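Local structure of 1,4-dihydroxy-2-naphthoyl-CoA hydrolase (Synechocystis sp., 4K00) at residues Gly22-Leu30 with Ser65-His73; Ala89-Glu97 with Ala108-Cys116. The protein hydrolyses 1,4-dihydroxy-2-naphthoyl-CoA to 1,4-dihydroxy-2-naphthoate and free CoA, a step on the way to phylloquinone (vitamin K1). All blocks are in the same frame, centred on the assembly; numbering follows the deposited sequence. Where two conformers were deposited one is given.

Interaction 1 (Gly22-Leu30 with Ser65-His73)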
loop_
_atom_site.group_PDB
_atom_site.type_symbol
_atom_site.label_atom_id
_atom_site.label_comp_id
_atom_site.label_asym_id
_atom_site.label_seq_id
_atom_site.Cartn_x
_atom_site.Cartn_y
_atom_site.Cartn_z
ATOM N N GLY A 22 5.988 -14.384 5.597
ATOM C CA GLY A 22 6.807 -14.031 6.749
ATOM C C GLY A 22 7.973 -13.096 6.434
ATOM O O GLY A 22 8.807 -12.846 7.298
ATOM N N VAL A 23 8.029 -12.577 5.209
ATOM C CA VAL A 23 9.154 -11.746 4.761
ATOM C C VAL A 23 8.649 -10.458 4.096
ATOM O O VAL A 23 7.453 -10.312 3.833
ATOM C CB VAL A 23 10.068 -12.499 3.756
ATOM C CG1 VAL A 23 10.610 -13.794 4.357
ATOM C CG2 VAL A 23 9.336 -12.777 2.449
ATOM N N VAL A 24 9.558 -9.527 3.830
ATOM C CA VAL A 24 9.201 -8.299 3.098
ATOM C C VAL A 24 8.700 -8.637 1.688
ATOM O O VAL A 24 9.345 -9.374 0.945
ATOM C CB VAL A 24 10.395 -7.321 3.016
ATOM C CG1 VAL A 24 10.090 -6.168 2.079
ATOM C CG2 VAL A 24 10.749 -6.802 4.397
ATOM N N TYR A 25 7.516 -8.125 1.357
ATOM C CA TYR A 25 6.900 -8.291 0.036
ATOM C C TYR A 25 7.727 -7.570 -1.029
ATOM O O TYR A 25 8.229 -6.469 -0.791
ATOM C CB TYR A 25 5.479 -7.710 0.094
ATOM C CG TYR A 25 4.628 -7.870 -1.135
ATOM C CD1 TYR A 25 4.171 -9.116 -1.542
ATOM C CD2 TYR A 25 4.236 -6.753 -1.874
ATOM C CE1 TYR A 25 3.357 -9.250 -2.662
ATOM C CE2 TYR A 25 3.428 -6.880 -2.992
ATOM C CZ TYR A 25 2.991 -8.126 -3.384
ATOM O OH TYR A 25 2.179 -8.267 -4.506
ATOM N N PHE A 26 7.862 -8.194 -2.201
ATOM C CA PHE A 26 8.842 -7.756 -3.194
ATOM C C PHE A 26 8.674 -6.269 -3.497
ATOM O O PHE A 26 9.644 -5.532 -3.580
ATOM C CB PHE A 26 8.733 -8.594 -4.470
ATOM C CG PHE A 26 7.614 -8.181 -5.383
ATOM C CD1 PHE A 26 6.308 -8.567 -5.126
ATOM C CD2 PHE A 26 7.871 -7.411 -6.504
ATOM C CE1 PHE A 26 5.285 -8.172 -5.965
ATOM C CE2 PHE A 26 6.854 -7.015 -7.342
ATOM C CZ PHE A 26 5.555 -7.398 -7.069
ATOM N N ASN A 27 7.424 -5.837 -3.622
ATOM C CA ASN A 27 7.084 -4.501 -4.091
ATOM C C ASN A 27 7.416 -3.448 -3.050
ATOM O O ASN A 27 7.623 -2.277 -3.376
ATOM C CB ASN A 27 5.574 -4.433 -4.362
ATOM C CG ASN A 27 5.230 -3.514 -5.501
ATOM O OD1 ASN A 27 6.079 -3.190 -6.336
ATOM N ND2 ASN A 27 3.980 -3.101 -5.558
ATOM N N GLN A 28 7.445 -3.864 -1.788
ATOM C CA GLN A 28 7.813 -2.950 -0.705
ATOM C C GLN A 28 9.293 -2.537 -0.740
ATOM O O GLN A 28 9.618 -1.411 -0.377
ATOM C CB GLN A 28 7.425 -3.521 0.666
ATOM C CG GLN A 28 5.924 -3.626 0.889
ATOM C CD GLN A 28 5.236 -2.283 0.793
ATOM O OE1 GLN A 28 4.393 -2.082 -0.069
ATOM N NE2 GLN A 28 5.610 -1.351 1.660
ATOM N N PHE A 29 10.183 -3.411 -1.204
ATOM C CA PHE A 29 11.561 -3.008 -1.439
ATOM C C PHE A 29 11.642 -1.866 -2.460
ATOM O O PHE A 29 12.430 -0.927 -2.292
ATOM C CB PHE A 29 12.416 -4.192 -1.913
ATOM C CG PHE A 29 12.770 -5.181 -0.823
ATOM C CD1 PHE A 29 13.621 -4.829 0.210
ATOM C CD2 PHE A 29 12.298 -6.485 -0.874
ATOM C CE1 PHE A 29 13.982 -5.745 1.186
ATOM C CE2 PHE A 29 12.654 -7.408 0.102
ATOM C CZ PHE A 29 13.498 -7.039 1.131
ATOM N N LEU A 30 10.852 -1.954 -3.531
ATOM C CA LEU A 30 10.806 -0.887 -4.527
ATOM C C LEU A 30 10.252 0.398 -3.945
ATOM O O LEU A 30 10.720 1.485 -4.297
ATOM C CB LEU A 30 9.963 -1.278 -5.744
ATOM C CG LEU A 30 10.712 -1.846 -6.941
ATOM C CD1 LEU A 30 9.733 -2.184 -8.057
ATOM C CD2 LEU A 30 11.802 -0.892 -7.432
ATOM N N SER A 65 13.471 -1.420 -12.173
ATOM C CA SER A 65 13.830 -2.824 -12.070
ATOM C C SER A 65 14.424 -3.113 -10.709
ATOM O O SER A 65 14.955 -2.220 -10.047
ATOM C CB SER A 65 14.825 -3.213 -13.165
ATOM O OG SER A 65 16.097 -2.642 -12.921
ATOM N N ILE A 66 14.325 -4.371 -10.301
ATOM C CA ILE A 66 14.846 -4.800 -9.008
ATOM C C ILE A 66 15.141 -6.293 -9.030
ATOM O O ILE A 66 14.368 -7.068 -9.584
ATOM C CB ILE A 66 13.884 -4.407 -7.862
ATOM C CG1 ILE A 66 14.420 -4.844 -6.494
ATOM C CG2 ILE A 66 12.488 -5.007 -8.069
ATOM C CD1 ILE A 66 13.865 -3.992 -5.368
ATOM N N ASP A 67 16.289 -6.682 -8.462
ATOM C CA ASP A 67 16.620 -8.089 -8.258
ATOM C C ASP A 67 16.755 -8.395 -6.769
ATOM O O ASP A 67 17.322 -7.600 -6.017
ATOM C CB ASP A 67 17.934 -8.440 -8.951
ATOM C CG ASP A 67 17.915 -8.136 -10.439
ATOM O OD1 ASP A 67 17.104 -8.725 -11.179
ATOM O OD2 ASP A 67 18.714 -7.296 -10.862
ATOM N N PHE A 68 16.238 -9.546 -6.357
ATOM C CA PHE A 68 16.206 -9.917 -4.948
ATOM C C PHE A 68 17.189 -11.048 -4.688
ATOM O O PHE A 68 17.200 -12.051 -5.406
ATOM C CB PHE A 68 14.787 -10.319 -4.539
ATOM C CG PHE A 68 13.761 -9.270 -4.848
ATOM C CD1 PHE A 68 13.527 -8.228 -3.967
ATOM C CD2 PHE A 68 13.057 -9.299 -6.046
ATOM C CE1 PHE A 68 12.599 -7.245 -4.276
ATOM C CE2 PHE A 68 12.133 -8.317 -6.354
ATOM C CZ PHE A 68 11.894 -7.298 -5.465
ATOM N N PHE A 69 18.028 -10.861 -3.668
ATOM C CA PHE A 69 19.079 -11.802 -3.345
ATOM C C PHE A 69 18.765 -12.544 -2.042
ATOM O O PHE A 69 19.096 -13.717 -1.887
ATOM C CB PHE A 69 20.422 -11.063 -3.236
ATOM C CG PHE A 69 20.782 -10.285 -4.467
ATOM C CD1 PHE A 69 20.804 -10.901 -5.705
ATOM C CD2 PHE A 69 21.087 -8.938 -4.391
ATOM C CE1 PHE A 69 21.124 -10.191 -6.845
ATOM C CE2 PHE A 69 21.412 -8.226 -5.530
ATOM C CZ PHE A 69 21.422 -8.849 -6.754
ATOM N N ALA A 70 18.136 -11.855 -1.095
ATOM C CA ALA A 70 17.880 -12.433 0.219
ATOM C C ALA A 70 16.746 -11.673 0.902
ATOM O O ALA A 70 16.557 -10.484 0.641
ATOM C CB ALA A 70 19.141 -12.376 1.062
ATOM N N PRO A 71 15.980 -12.358 1.768
ATOM C CA PRO A 71 14.781 -11.757 2.364
ATOM C C PRO A 71 15.094 -10.883 3.564
ATOM O O PRO A 71 16.186 -10.972 4.131
ATOM C CB PRO A 71 13.957 -12.974 2.788
ATOM C CG PRO A 71 14.987 -14.021 3.096
ATOM C CD PRO A 71 16.120 -13.782 2.126
ATOM N N ALA A 72 14.144 -10.029 3.928
ATOM C CA ALA A 72 14.168 -9.339 5.207
ATOM C C ALA A 72 12.883 -9.609 5.977
ATOM O O ALA A 72 11.909 -10.115 5.422
ATOM C CB ALA A 72 14.358 -7.843 4.989
ATOM N N HIS A 73 12.896 -9.287 7.264
ATOM C CA HIS A 73 11.785 -9.584 8.158
ATOM C C HIS A 73 11.381 -8.335 8.930
ATOM O O HIS A 73 12.134 -7.363 9.007
ATOM C CB HIS A 73 12.159 -10.705 9.138
ATOM C CG HIS A 73 12.605 -11.965 8.472
ATOM N ND1 HIS A 73 13.904 -12.171 8.057
ATOM C CD2 HIS A 73 11.927 -13.096 8.160
ATOM C CE1 HIS A 73 14.002 -13.365 7.501
ATOM N NE2 HIS A 73 12.818 -13.946 7.550
HETATM O O HOH W 1 11.828 -10.265 1.674
#
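Phe68 reaches from the end of its strand to the first turn of the helix that starts near Phe26, and its ring tip, CZ, settles 3.6 Å from Phe26 CB. Phe68 CE1 comes within 3.5 Å of Phe29 CD2, the rings inclined at 49°. Phe29 CG is beside the backbone N, anti to the carbonyl carbon (chi1 -75°), which sends the ring from the helix toward the strand end and the loop, where its CZ meets the methyl of Ala72; Phe29 CB meets Ile66 CD1. The Leu30 and Ile66 side chains run antiparallel, Leu30 CG 3.8 Å from Ile66 CG2.

The loops are tied by one direct backbone hydrogen bond, Val24 N to Ala72 O (2.9 Å), with the donor above the carbonyl plane. A water accepts from Ala72 N and donates to Val24 O, 2.7 Å away. Val23 CG1 leans on Pro71 CB, at 3.8 Å.

The helix start thus packs on the sheet of the hotdog fold, and the loop before it lies beside the predicted active-site residue Asp19. Phe29 also touches Ile98 of strand 91-100 and Ile66 touches Ala110 of strand 106-118; Phe26 and Phe68 pack on Leu61 of the second subunit, whose strand continues the sheet beyond Ser65-Asp67.

Interaction 2 (Ala89-Glu97 with Ala108-Cys116)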
loop_
_atom_site.group_PDB
_atom_site.type_symbol
_atom_site.label_atom_id
_atom_site.label_comp_id
_atom_site.label_asym_id
_atom_site.label_seq_id
_atom_site.Cartn_x
_atom_site.Cartn_y
_atom_site.Cartn_z
ATOM N N ALA A 89 19.492 15.131 -21.291
ATOM C CA ALA A 89 18.982 16.442 -20.908
ATOM C C ALA A 89 17.722 16.270 -20.064
ATOM O O ALA A 89 17.414 17.105 -19.221
ATOM C CB ALA A 89 18.680 17.292 -22.143
ATOM N N HIS A 90 16.993 15.186 -20.296
ATOM C CA HIS A 90 15.634 15.089 -19.796
ATOM C C HIS A 90 15.438 13.891 -18.876
ATOM O O HIS A 90 14.349 13.692 -18.360
ATOM C CB HIS A 90 14.636 15.042 -20.953
ATOM C CG HIS A 90 14.804 13.853 -21.848
ATOM N ND1 HIS A 90 15.495 13.909 -23.040
ATOM C CD2 HIS A 90 14.368 12.579 -21.726
ATOM C CE1 HIS A 90 15.484 12.715 -23.609
ATOM N NE2 HIS A 90 14.811 11.889 -22.830
ATOM N N ARG A 91 16.493 13.107 -18.662
ATOM C CA ARG A 91 16.385 11.831 -17.958
ATOM C C ARG A 91 17.487 11.688 -16.899
ATOM O O ARG A 91 18.649 12.009 -17.145
ATOM C CB ARG A 91 16.483 10.664 -18.948
ATOM C CG ARG A 91 16.256 9.297 -18.327
ATOM C CD ARG A 91 15.952 8.208 -19.356
ATOM N NE ARG A 91 17.015 8.045 -20.336
ATOM C CZ ARG A 91 17.998 7.160 -20.219
ATOM N NH1 ARG A 91 18.045 6.363 -19.157
ATOM N NH2 ARG A 91 18.936 7.073 -21.155
ATOM N N PHE A 92 17.116 11.185 -15.733
ATOM C CA PHE A 92 18.099 10.731 -14.768
ATOM C C PHE A 92 17.816 9.324 -14.272
ATOM O O PHE A 92 16.690 8.806 -14.400
ATOM C CB PHE A 92 18.266 11.718 -13.609
ATOM C CG PHE A 92 17.050 11.890 -12.737
ATOM C CD1 PHE A 92 16.859 11.083 -11.617
ATOM C CD2 PHE A 92 16.127 12.890 -12.991
ATOM C CE1 PHE A 92 15.754 11.249 -10.797
ATOM C CE2 PHE A 92 15.017 13.057 -12.178
ATOM C CZ PHE A 92 14.842 12.244 -11.065
ATOM N N CYS A 93 18.834 8.715 -13.674
ATOM C CA CYS A 93 18.786 7.306 -13.307
ATOM C C CYS A 93 19.276 7.100 -11.884
ATOM O O CYS A 93 20.410 7.462 -11.558
ATOM C CB CYS A 93 19.666 6.491 -14.248
ATOM S SG CYS A 93 19.233 6.670 -15.988
ATOM N N CYS A 94 18.421 6.501 -11.058
ATOM C CA CYS A 94 18.761 6.155 -9.684
ATOM C C CYS A 94 19.148 4.679 -9.580
ATOM O O CYS A 94 18.456 3.809 -10.110
ATOM C CB CYS A 94 17.561 6.414 -8.779
ATOM S SG CYS A 94 17.041 8.141 -8.673
ATOM N N ASP A 95 20.261 4.417 -8.898
ATOM C CA ASP A 95 20.763 3.057 -8.642
ATOM C C ASP A 95 20.764 2.809 -7.160
ATOM O O ASP A 95 21.267 3.633 -6.398
ATOM C CB ASP A 95 22.205 2.923 -9.116
ATOM C CG ASP A 95 22.308 2.460 -10.531
ATOM O OD1 ASP A 95 22.133 1.244 -10.766
ATOM O OD2 ASP A 95 22.585 3.309 -11.399
ATOM N N TYR A 96 20.194 1.680 -6.748
ATOM C CA TYR A 96 19.971 1.419 -5.327
ATOM C C TYR A 96 20.594 0.094 -4.952
ATOM O O TYR A 96 20.515 -0.870 -5.709
ATOM C CB TYR A 96 18.479 1.346 -4.998
ATOM C CG TYR A 96 17.602 2.460 -5.527
ATOM C CD1 TYR A 96 17.081 2.423 -6.817
ATOM C CD2 TYR A 96 17.251 3.528 -4.714
ATOM C CE1 TYR A 96 16.255 3.435 -7.287
ATOM C CE2 TYR A 96 16.416 4.536 -5.167
ATOM C CZ TYR A 96 15.915 4.484 -6.452
ATOM O OH TYR A 96 15.091 5.488 -6.906
ATOM N N GLU A 97 21.189 0.040 -3.768
ATOM C CA GLU A 97 21.445 -1.233 -3.098
ATOM C C GLU A 97 20.782 -1.225 -1.740
ATOM O O GLU A 97 20.899 -0.242 -1.007
ATOM C CB GLU A 97 22.941 -1.451 -2.878
ATOM C CG GLU A 97 23.771 -1.521 -4.138
ATOM C CD GLU A 97 25.133 -2.144 -3.886
ATOM O OE1 GLU A 97 25.742 -1.842 -2.842
ATOM O OE2 GLU A 97 25.580 -2.950 -4.717
ATOM N N ALA A 108 19.007 -6.679 -2.065
ATOM C CA ALA A 108 18.432 -6.332 -3.365
ATOM C C ALA A 108 19.236 -5.222 -4.027
ATOM O O ALA A 108 19.857 -4.407 -3.354
ATOM C CB ALA A 108 16.974 -5.899 -3.218
ATOM N N ARG A 109 19.215 -5.202 -5.358
ATOM C CA ARG A 109 19.682 -4.057 -6.142
ATOM C C ARG A 109 18.531 -3.603 -7.043
ATOM O O ARG A 109 17.685 -4.410 -7.433
ATOM C CB ARG A 109 20.889 -4.441 -7.010
ATOM C CG ARG A 109 20.528 -5.343 -8.187
ATOM C CD ARG A 109 21.716 -5.688 -9.071
ATOM N NE ARG A 109 21.317 -6.603 -10.135
ATOM C CZ ARG A 109 22.121 -7.059 -11.087
ATOM N NH1 ARG A 109 23.395 -6.700 -11.119
ATOM N NH2 ARG A 109 21.645 -7.883 -12.014
ATOM N N ALA A 110 18.491 -2.314 -7.363
ATOM C CA ALA A 110 17.396 -1.773 -8.168
ATOM C C ALA A 110 17.848 -0.554 -8.968
ATOM O O ALA A 110 18.901 0.043 -8.693
ATOM C CB ALA A 110 16.210 -1.406 -7.279
ATOM N N GLN A 111 17.039 -0.207 -9.969
ATOM C CA GLN A 111 17.202 1.022 -10.735
ATOM C C GLN A 111 15.834 1.629 -10.989
ATOM O O GLN A 111 14.857 0.903 -11.174
ATOM C CB GLN A 111 17.871 0.741 -12.067
ATOM C CG GLN A 111 19.332 0.365 -11.963
ATOM C CD GLN A 111 20.038 0.393 -13.311
ATOM O OE1 GLN A 111 19.398 0.350 -14.364
ATOM N NE2 GLN A 111 21.371 0.454 -13.280
ATOM N N THR A 112 15.753 2.957 -10.942
ATOM C CA THR A 112 14.596 3.678 -11.472
ATOM C C THR A 112 15.072 4.790 -12.412
ATOM O O THR A 112 16.089 5.415 -12.160
ATOM C CB THR A 112 13.718 4.270 -10.347
ATOM O OG1 THR A 112 14.483 5.165 -9.528
ATOM C CG2 THR A 112 13.131 3.169 -9.461
ATOM N N HIS A 113 14.356 4.996 -13.514
ATOM C CA HIS A 113 14.643 6.069 -14.459
ATOM C C HIS A 113 13.462 7.027 -14.466
ATOM O O HIS A 113 12.288 6.603 -14.414
ATOM C CB HIS A 113 14.814 5.547 -15.890
ATOM C CG HIS A 113 15.911 4.545 -16.070
ATOM N ND1 HIS A 113 16.712 4.102 -15.038
ATOM C CD2 HIS A 113 16.334 3.892 -17.177
ATOM C CE1 HIS A 113 17.579 3.216 -15.503
ATOM N NE2 HIS A 113 17.374 3.077 -16.797
ATOM N N HIS A 114 13.780 8.305 -14.571
ATOM C CA HIS A 114 12.818 9.382 -14.407
ATOM C C HIS A 114 13.049 10.386 -15.520
ATOM O O HIS A 114 14.201 10.704 -15.868
ATOM C CB HIS A 114 13.033 10.097 -13.069
ATOM C CG HIS A 114 13.150 9.178 -11.893
ATOM N ND1 HIS A 114 12.214 9.145 -10.884
ATOM C CD2 HIS A 114 14.105 8.280 -11.552
ATOM C CE1 HIS A 114 12.586 8.262 -9.973
ATOM N NE2 HIS A 114 13.724 7.713 -10.361
ATOM N N VAL A 115 11.966 10.912 -16.077
ATOM C CA VAL A 115 12.096 11.885 -17.127
ATOM C C VAL A 115 11.247 13.102 -16.826
ATOM O O VAL A 115 10.214 13.015 -16.157
ATOM C CB VAL A 115 11.701 11.318 -18.496
ATOM C CG1 VAL A 115 12.508 10.068 -18.815
ATOM C CG2 VAL A 115 10.210 11.038 -18.540
ATOM N N CYS A 116 11.705 14.243 -17.314
ATOM C CA CYS A 116 10.945 15.461 -17.196
ATOM C C CYS A 116 10.161 15.679 -18.475
ATOM O O CYS A 116 10.734 15.657 -19.562
ATOM C CB CYS A 116 11.882 16.629 -16.943
ATOM S SG CYS A 116 11.046 18.209 -16.749
#
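Phe92 and His114 form an antiparallel hydrogen-bonded pair, their rings nearly parallel, 6° apart, but displaced, with little overlap. Phe92 CG sits between its backbone N and carbonyl carbon (chi1 65°), which swings the ring over the neighbouring strand; one of its faces receives His114 CB, 3.7 Å from the ring centroid. On the same side of the sheet, Tyr96 crosses Thr112 at about a right angle, and its OH lies 2.7 Å from Thr112 OG1 in a hydrogen bond that either hydroxyl could donate. Thr112 OG1 is also hydrogen-bonded to His114 NE2, at 2.8 Å, so a polar chain runs from Tyr96 through the threonine to the imidazole.

The strands form a beta hairpin within the curved antiparallel sheet of the hotdog fold. Phe92-His114, Cys94-Thr112 and Tyr96-Ala110 each exchange two N-H...O bonds, and Cys116 N donates to His90 O. The face carrying Cys94, Tyr96 and Ala110 is turned to helix 26-43, where Tyr37 meets the His114 ring and touches Cys94 and Tyr96.

The other face carries Cys93 and His113. In one of its two conformers, Cys93 SG stands over the His113 ring, a tentative contact. Arg91, its chain bent at chi3, runs beside His113 and brings NH1 to 3.6 Å from His113 CD2. His113 ND1 is buried without a polar partner. Replacing His113 by an alanine would probably leave Arg91 NH1 without the ring beside it and open a gap against His63, whose ring meets that of His113. Farther along this face, Asp95 and Gln111 lie side by side with their carboxylate and amide planes 77° apart; Gln111 NE2 donates to the syn side of Asp95 OD1, at 2.7 Å, somewhat out of the carboxylate plane.

How the interactions relate
Interactions 1 and 2 meet where strand 57-68 lies beside strand 106-118, although their centres are 18 Å apart. Ser65 N is 2.9 Å from Gln111 O, a probable backbone hydrogen bond, and a salt bridge joins Asp67 OD2 to Arg109 NE at 2.8 Å. The shared sheet thus connects the hairpin of interaction 2 to the strand on which the first turn of helix 26-43 rests in interaction 1. Of the two, interaction 1 is nearer the predicted active-site residue Asp19: the side chains of Val23 and Asp19 are about 4 Å apart, and Tyr25 touches Asp19 too. Interaction 2 lies away from that site.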